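Local atomic coordinates of NAD nucleotidase (PDB entry 3ZTV), a protein that degrades NAD to adenosine and nicotinamide riboside, acting as a zinc-dependent periplasmic pyrophosphatase and 5'-nucleotidase of Haemophilus influenzae. Residues 11-16 with 146-151; 387-392 with 562-567; 470-475 with 488-493. All coordinates share one frame; numbering follows the deposited sequence.

Contact 1 of 3, residues 11-16 with 146-151; sequences VELSIL and FTVDGE
Phe146 and Leu13 meet tip to tip: ring atom CE2 of Phe146 lies 4.0 Å from CD2 of Leu13, and the methyl arrives at the rim of the ring, near its plane. Val148 divides its two branches between neighbouring residues of 11-16. Its CG2, anti to the carbonyl carbon, comes to 4.2 Å from the same Leu13 CD2, while CG1, anti to the backbone N (chi1 174°), rests 4.0 Å from the carbonyl O of Glu12. Val11 pushes CG1 into the turn that follows, 3.7 Å from Val148 O. At Asp149 the apolar contact gives way to water: one molecule accepts from Glu12 N at 3.0 Å and donates to Asp149 OD2 at 2.9 Å, a polar link between the two segments. Gly150 takes the third position of a type I' turn from Val148 to Glu151, where at phi 89° a CB would press on Asp149 O. Glu151 then lays its bent chain across Val11, CG to CG1 3.6 Å, and its carboxylate goes on to a salt bridge with Lys197. No direct hydrogen bond joins the segments, whose strands run at 117° to each other. Ile153 touches both Leu13 and Phe146. The contact is thus face packing between two beta sheets, a central strand of one against the edge hairpin of the other, as in the alpha-beta-beta-alpha sandwich of calcineurin-like phosphoesterases.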
# COMPACT_ATOMS: atom_id res chain seq x y z
N VAL A 11 8.78 -2.15 -33.51
CA VAL A 11 10.18 -1.79 -33.32
C VAL A 11 10.94 -2.84 -32.53
O VAL A 11 10.34 -3.61 -31.79
CB VAL A 11 10.36 -0.43 -32.60
CG1 VAL A 11 9.79 0.71 -33.43
CG2 VAL A 11 9.72 -0.47 -31.22
N GLU A 12 12.26 -2.86 -32.68
CA GLU A 12 13.07 -3.79 -31.92
C GLU A 12 14.06 -3.07 -31.00
O GLU A 12 14.50 -1.95 -31.29
CB GLU A 12 13.79 -4.79 -32.83
CG GLU A 12 14.30 -6.02 -32.08
CD GLU A 12 14.72 -7.15 -32.99
OE1 GLU A 12 14.25 -7.21 -34.15
OE2 GLU A 12 15.54 -7.99 -32.55
N LEU A 13 14.35 -3.71 -29.87
CA LEU A 13 15.23 -3.17 -28.84
C LEU A 13 16.27 -4.22 -28.48
O LEU A 13 15.95 -5.41 -28.44
CB LEU A 13 14.42 -2.86 -27.58
CG LEU A 13 13.99 -1.45 -27.16
CD1 LEU A 13 13.37 -1.55 -25.77
CD2 LEU A 13 15.16 -0.50 -27.13
N SER A 14 17.49 -3.78 -28.18
CA SER A 14 18.55 -4.69 -27.74
C SER A 14 18.95 -4.34 -26.31
O SER A 14 19.78 -3.45 -26.08
CB SER A 14 19.75 -4.64 -28.69
OG SER A 14 19.34 -5.06 -29.98
N ILE A 15 18.36 -5.02 -25.33
CA ILE A 15 18.63 -4.74 -23.93
C ILE A 15 19.93 -5.42 -23.48
O ILE A 15 20.12 -6.61 -23.69
CB ILE A 15 17.45 -5.18 -23.05
CG1 ILE A 15 16.15 -4.52 -23.56
CG2 ILE A 15 17.71 -4.85 -21.59
CD1 ILE A 15 14.92 -4.97 -22.83
N LEU A 16 20.80 -4.63 -22.88
CA LEU A 16 22.09 -5.10 -22.35
C LEU A 16 22.16 -4.63 -20.91
O LEU A 16 21.99 -3.43 -20.64
CB LEU A 16 23.24 -4.48 -23.16
CG LEU A 16 23.29 -4.88 -24.64
CD1 LEU A 16 24.23 -3.98 -25.43
CD2 LEU A 16 23.71 -6.34 -24.78
N PHE A 146 12.14 7.41 -24.13
CA PHE A 146 13.03 7.58 -25.27
C PHE A 146 12.32 7.11 -26.54
O PHE A 146 11.31 6.42 -26.48
CB PHE A 146 14.37 6.86 -25.05
CG PHE A 146 14.24 5.38 -24.83
CD1 PHE A 146 14.05 4.87 -23.56
CD2 PHE A 146 14.34 4.49 -25.89
CE1 PHE A 146 13.93 3.50 -23.35
CE2 PHE A 146 14.24 3.13 -25.68
CZ PHE A 146 14.03 2.64 -24.41
N THR A 147 12.85 7.51 -27.69
CA THR A 147 12.21 7.22 -28.96
C THR A 147 13.10 6.33 -29.81
O THR A 147 14.28 6.61 -30.00
CB THR A 147 11.86 8.51 -29.72
OG1 THR A 147 10.85 9.24 -29.00
CG2 THR A 147 11.34 8.19 -31.11
N VAL A 148 12.53 5.23 -30.29
CA VAL A 148 13.21 4.35 -31.21
C VAL A 148 12.42 4.34 -32.51
O VAL A 148 11.24 3.96 -32.52
CB VAL A 148 13.29 2.91 -30.68
CG1 VAL A 148 13.88 1.99 -31.74
CG2 VAL A 148 14.12 2.86 -29.40
N ASP A 149 13.05 4.77 -33.59
CA ASP A 149 12.40 4.76 -34.89
C ASP A 149 10.98 5.34 -34.82
O ASP A 149 10.04 4.77 -35.38
CB ASP A 149 12.37 3.33 -35.45
CG ASP A 149 13.76 2.74 -35.60
OD1 ASP A 149 14.67 3.46 -36.05
OD2 ASP A 149 13.95 1.55 -35.25
N GLY A 150 10.83 6.45 -34.10
CA GLY A 150 9.57 7.16 -34.03
C GLY A 150 8.62 6.71 -32.93
O GLY A 150 7.62 7.38 -32.65
N GLU A 151 8.92 5.58 -32.31
CA GLU A 151 8.06 5.04 -31.25
C GLU A 151 8.56 5.42 -29.86
O GLU A 151 9.75 5.42 -29.61
CB GLU A 151 8.00 3.52 -31.35
CG GLU A 151 7.20 3.01 -32.52
CD GLU A 151 5.72 3.31 -32.37
OE1 GLU A 151 5.17 3.10 -31.27
OE2 GLU A 151 5.11 3.75 -33.37
O HOH W 1 13.34 -1.24 -34.90

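Contact 2 of 3, residues 387-392 with 562-567; sequences ATRFIA and YTSSNV
A helix of the C-terminal nucleotidase domain, 386-396, is met here by the loop between strands 558-560 and 567-570, with Arg389 reaching from the helix into the bend of the loop. The guanidinium lies flat on the Tyr562 ring, planes 8° apart and Arg389 CZ 3.8 Å from the ring centroid, a stacked cation-pi pair. The chain leaves with CG anti to the backbone N (chi1 -177°) and bends at chi2, and Arg389 CD also sits over the same face of the Tyr562 ring, 4.0 Å from its centroid, as a CH-pi contact. On the opposite face of the guanidinium lies the side-chain amide of Asn566, tilted against it. In the guanidinium plane, Arg389 NH1 donates to Ser564 O at 2.9 Å, approaching from above the plane of that carbonyl. The loop thus wraps the cation on both faces and at one edge, and Glu393, one helical turn on, adds a salt bridge to NE. Closer to the helix, Arg389 CB packs on Ser565 O at 3.6 Å. Beyond Arg389, Phe390 CD1 touches Tyr562 CE2 at 3.8 Å, the rings oblique with planes at 73°; Phe549, Phe552 and Phe559 join them in an aromatic cluster.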
# COMPACT_ATOMS: atom_id res chain seq x y z
N ALA A 387 37.82 -12.24 21.48
CA ALA A 387 37.90 -11.76 20.10
C ALA A 387 36.66 -12.14 19.29
O ALA A 387 36.22 -11.37 18.45
CB ALA A 387 39.18 -12.25 19.42
N THR A 388 36.09 -13.31 19.57
CA THR A 388 34.86 -13.72 18.90
C THR A 388 33.67 -12.85 19.32
O THR A 388 32.85 -12.48 18.48
CB THR A 388 34.55 -15.21 19.13
OG1 THR A 388 35.64 -16.00 18.66
CG2 THR A 388 33.28 -15.61 18.38
N ARG A 389 33.59 -12.52 20.61
CA ARG A 389 32.58 -11.56 21.06
C ARG A 389 32.73 -10.23 20.32
O ARG A 389 31.74 -9.64 19.88
CB ARG A 389 32.65 -11.36 22.59
CG ARG A 389 31.58 -10.44 23.16
CD ARG A 389 32.10 -9.02 23.33
NE ARG A 389 31.07 -8.08 23.78
CZ ARG A 389 30.94 -7.62 25.02
NH1 ARG A 389 31.78 -8.01 25.97
NH2 ARG A 389 29.98 -6.76 25.30
N PHE A 390 33.96 -9.77 20.16
CA PHE A 390 34.24 -8.57 19.38
C PHE A 390 33.67 -8.67 17.96
O PHE A 390 32.98 -7.76 17.48
CB PHE A 390 35.75 -8.33 19.33
CG PHE A 390 36.15 -7.00 18.78
CD1 PHE A 390 35.22 -5.99 18.64
CD2 PHE A 390 37.46 -6.75 18.42
CE1 PHE A 390 35.59 -4.76 18.13
CE2 PHE A 390 37.84 -5.53 17.91
CZ PHE A 390 36.90 -4.53 17.77
N ILE A 391 33.97 -9.77 17.28
CA ILE A 391 33.46 -9.95 15.92
C ILE A 391 31.93 -9.95 15.92
O ILE A 391 31.30 -9.34 15.05
CB ILE A 391 34.04 -11.21 15.25
CG1 ILE A 391 35.56 -11.10 15.12
CG2 ILE A 391 33.39 -11.41 13.88
CD1 ILE A 391 36.01 -9.84 14.44
N ALA A 392 31.33 -10.62 16.90
CA ALA A 392 29.87 -10.60 17.02
C ALA A 392 29.34 -9.17 17.18
O ALA A 392 28.31 -8.82 16.61
CB ALA A 392 29.39 -11.50 18.16
N TYR A 562 37.35 -5.09 25.00
CA TYR A 562 36.45 -5.86 25.86
C TYR A 562 37.27 -6.74 26.79
O TYR A 562 38.35 -7.20 26.42
CB TYR A 562 35.53 -6.76 25.02
CG TYR A 562 34.53 -6.02 24.17
CD1 TYR A 562 33.57 -5.19 24.74
CD2 TYR A 562 34.51 -6.18 22.79
CE1 TYR A 562 32.64 -4.52 23.97
CE2 TYR A 562 33.58 -5.52 22.00
CZ TYR A 562 32.65 -4.69 22.60
OH TYR A 562 31.72 -4.03 21.83
N THR A 563 36.75 -6.98 27.99
CA THR A 563 37.41 -7.87 28.94
C THR A 563 36.54 -9.08 29.25
O THR A 563 36.90 -9.92 30.09
CB THR A 563 37.75 -7.14 30.24
OG1 THR A 563 36.56 -6.57 30.80
CG2 THR A 563 38.78 -6.05 29.99
N SER A 564 35.40 -9.19 28.58
CA SER A 564 34.52 -10.34 28.76
C SER A 564 33.92 -10.78 27.43
O SER A 564 33.82 -9.99 26.49
CB SER A 564 33.43 -10.03 29.78
OG SER A 564 32.62 -8.96 29.34
N SER A 565 33.51 -12.04 27.36
CA SER A 565 33.10 -12.64 26.10
C SER A 565 31.60 -12.90 25.99
O SER A 565 31.16 -13.54 25.03
CB SER A 565 33.82 -13.97 25.92
OG SER A 565 33.39 -14.88 26.92
N ASN A 566 30.81 -12.43 26.96
CA ASN A 566 29.37 -12.71 27.01
C ASN A 566 29.05 -14.20 27.20
O ASN A 566 27.93 -14.65 26.93
CB ASN A 566 28.64 -12.17 25.76
CG ASN A 566 28.35 -10.68 25.83
OD1 ASN A 566 28.04 -10.05 24.81
ND2 ASN A 566 28.43 -10.11 27.03
N VAL A 567 30.03 -14.96 27.67
CA VAL A 567 29.84 -16.38 27.94
C VAL A 567 30.46 -16.77 29.28
O VAL A 567 31.63 -16.47 29.55
CB VAL A 567 30.46 -17.27 26.84
CG1 VAL A 567 30.32 -18.73 27.21
CG2 VAL A 567 29.80 -16.99 25.50

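Contact 3 of 3, residues 470-475 with 488-493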
# COMPACT_ATOMS: atom_id res chain seq x y z
N ALA A 470 26.65 -11.18 20.64
CA ALA A 470 26.50 -9.78 20.99
C ALA A 470 25.01 -9.51 21.13
O ALA A 470 24.22 -9.96 20.31
CB ALA A 470 27.09 -8.89 19.90
N GLY A 471 24.61 -8.80 22.18
CA GLY A 471 23.20 -8.60 22.47
C GLY A 471 22.56 -9.83 23.09
O GLY A 471 21.35 -9.84 23.39
N ILE A 472 23.36 -10.88 23.25
CA ILE A 472 22.95 -12.11 23.93
C ILE A 472 24.12 -12.59 24.77
O ILE A 472 25.27 -12.48 24.36
CB ILE A 472 22.52 -13.22 22.93
CG1 ILE A 472 21.97 -14.44 23.69
CG2 ILE A 472 23.67 -13.60 22.01
CD1 ILE A 472 21.22 -15.45 22.82
N ARG A 473 23.83 -13.08 25.97
CA ARG A 473 24.86 -13.63 26.83
C ARG A 473 24.28 -14.85 27.53
O ARG A 473 23.07 -14.93 27.73
CB ARG A 473 25.35 -12.59 27.84
CG ARG A 473 24.32 -12.14 28.86
CD ARG A 473 24.84 -10.97 29.67
NE ARG A 473 23.92 -10.61 30.75
CZ ARG A 473 24.00 -9.49 31.47
NH1 ARG A 473 24.96 -8.61 31.21
NH2 ARG A 473 23.12 -9.25 32.43
N TYR A 474 25.13 -15.81 27.86
CA TYR A 474 24.63 -17.04 28.45
C TYR A 474 25.64 -17.70 29.39
O TYR A 474 26.84 -17.42 29.33
CB TYR A 474 24.17 -18.02 27.36
CG TYR A 474 25.30 -18.62 26.54
CD1 TYR A 474 25.78 -18.00 25.39
CD2 TYR A 474 25.89 -19.82 26.93
CE1 TYR A 474 26.82 -18.56 24.65
CE2 TYR A 474 26.93 -20.39 26.19
CZ TYR A 474 27.39 -19.75 25.06
OH TYR A 474 28.43 -20.33 24.36
N GLU A 475 25.10 -18.54 30.27
CA GLU A 475 25.90 -19.42 31.10
C GLU A 475 25.55 -20.84 30.71
O GLU A 475 24.39 -21.15 30.42
CB GLU A 475 25.61 -19.20 32.59
CG GLU A 475 26.39 -20.14 33.51
CD GLU A 475 26.26 -19.82 34.99
OE1 GLU A 475 25.73 -18.74 35.34
OE2 GLU A 475 26.70 -20.66 35.81
N VAL A 488 22.34 -22.84 31.17
CA VAL A 488 21.92 -22.51 32.53
C VAL A 488 21.05 -21.26 32.53
O VAL A 488 20.01 -21.21 33.18
CB VAL A 488 23.15 -22.30 33.44
CG1 VAL A 488 22.73 -21.75 34.81
CG2 VAL A 488 23.92 -23.60 33.60
N SER A 489 21.48 -20.24 31.79
CA SER A 489 20.72 -19.00 31.67
C SER A 489 21.02 -18.34 30.32
O SER A 489 22.13 -18.47 29.80
CB SER A 489 21.10 -18.05 32.81
OG SER A 489 22.43 -17.59 32.70
N VAL A 490 20.03 -17.63 29.77
CA VAL A 490 20.21 -16.87 28.54
C VAL A 490 19.50 -15.53 28.66
O VAL A 490 18.32 -15.48 29.01
CB VAL A 490 19.67 -17.62 27.31
CG1 VAL A 490 19.90 -16.79 26.05
CG2 VAL A 490 20.32 -18.98 27.18
N GLU A 491 20.24 -14.45 28.41
CA GLU A 491 19.68 -13.11 28.42
C GLU A 491 19.89 -12.43 27.08
O GLU A 491 20.88 -12.68 26.38
CB GLU A 491 20.35 -12.26 29.51
CG GLU A 491 20.19 -12.80 30.92
CD GLU A 491 21.16 -12.13 31.87
OE1 GLU A 491 20.80 -11.08 32.43
OE2 GLU A 491 22.29 -12.65 32.03
N VAL A 492 18.94 -11.57 26.73
CA VAL A 492 19.03 -10.74 25.53
C VAL A 492 18.91 -9.27 25.90
O VAL A 492 18.08 -8.89 26.73
CB VAL A 492 17.95 -11.13 24.52
CG1 VAL A 492 17.95 -10.16 23.33
CG2 VAL A 492 18.14 -12.57 24.06
N LEU A 493 19.75 -8.43 25.30
CA LEU A 493 19.75 -7.00 25.56
C LEU A 493 18.53 -6.32 24.93
O LEU A 493 18.30 -6.42 23.72
CB LEU A 493 21.04 -6.38 25.01
CG LEU A 493 21.28 -4.88 25.23
CD1 LEU A 493 21.15 -4.52 26.70
CD2 LEU A 493 22.65 -4.48 24.70
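Glu475 O accepts two backbone N-H groups, from Val488 N at 2.8 Å and, weakly, from Ser489 N at 3.3 Å. Two residues thus face one, a classic beta bulge in the antiparallel hairpin of strands 472-477 and 487-493. Ser489 O answers with a bond from Glu475 N. Further along, Arg473 and Glu491 form a hydrogen-bonded pair, Glu491 N to Arg473 O being nearly straight (176°), and Gly471 O takes Leu493 N. On the face of Arg473 and Glu491, a side-on salt bridge forms: Arg473 NE gives to Glu491 OE2 at 2.9 Å and NH2 to OE1 at 3.0 Å. The guanidinium and carboxylate planes stand 58° apart, and both oxygens are met from above the carboxylate plane. With Arg473 CG between the backbone N and the carbonyl carbon (chi1 65°), the chain runs extended past Glu491 CB and brings NE to the carboxylate. On the other face, Ile472 CD1 packs on Val490 CG1 at 3.7 Å, while Tyr474 CB meets Val490 CG2 at 4.0 Å. Helix 443-460 covers Ile472 and Tyr474. So the apolar face is buried, while the other carries an ion pair held by two hydrogen bonds, its cation also meeting Trp500 and its charges probably largely offset.

From the N terminus, strand 11-18 soon enters contact 1, which closes a loop of about 130 residues and brings two sheets of the phosphoesterase domain face to face. Only after that loop is complete does the chain open contact 2, at helix 386-396; its partner loop comes some 170 residues later, near the C terminus. Contact 3, a local hairpin, lies wholly within that longer span. Contacts 2 and 3 touch: Asn566 O lies 3.2 Å from Tyr474 N, a probable hydrogen bond where strand 567-570 joins the hairpin sheet. Contact 1 lies on the opposite side of the chain's centre from both, its own centre about 57 Å from that of contact 2.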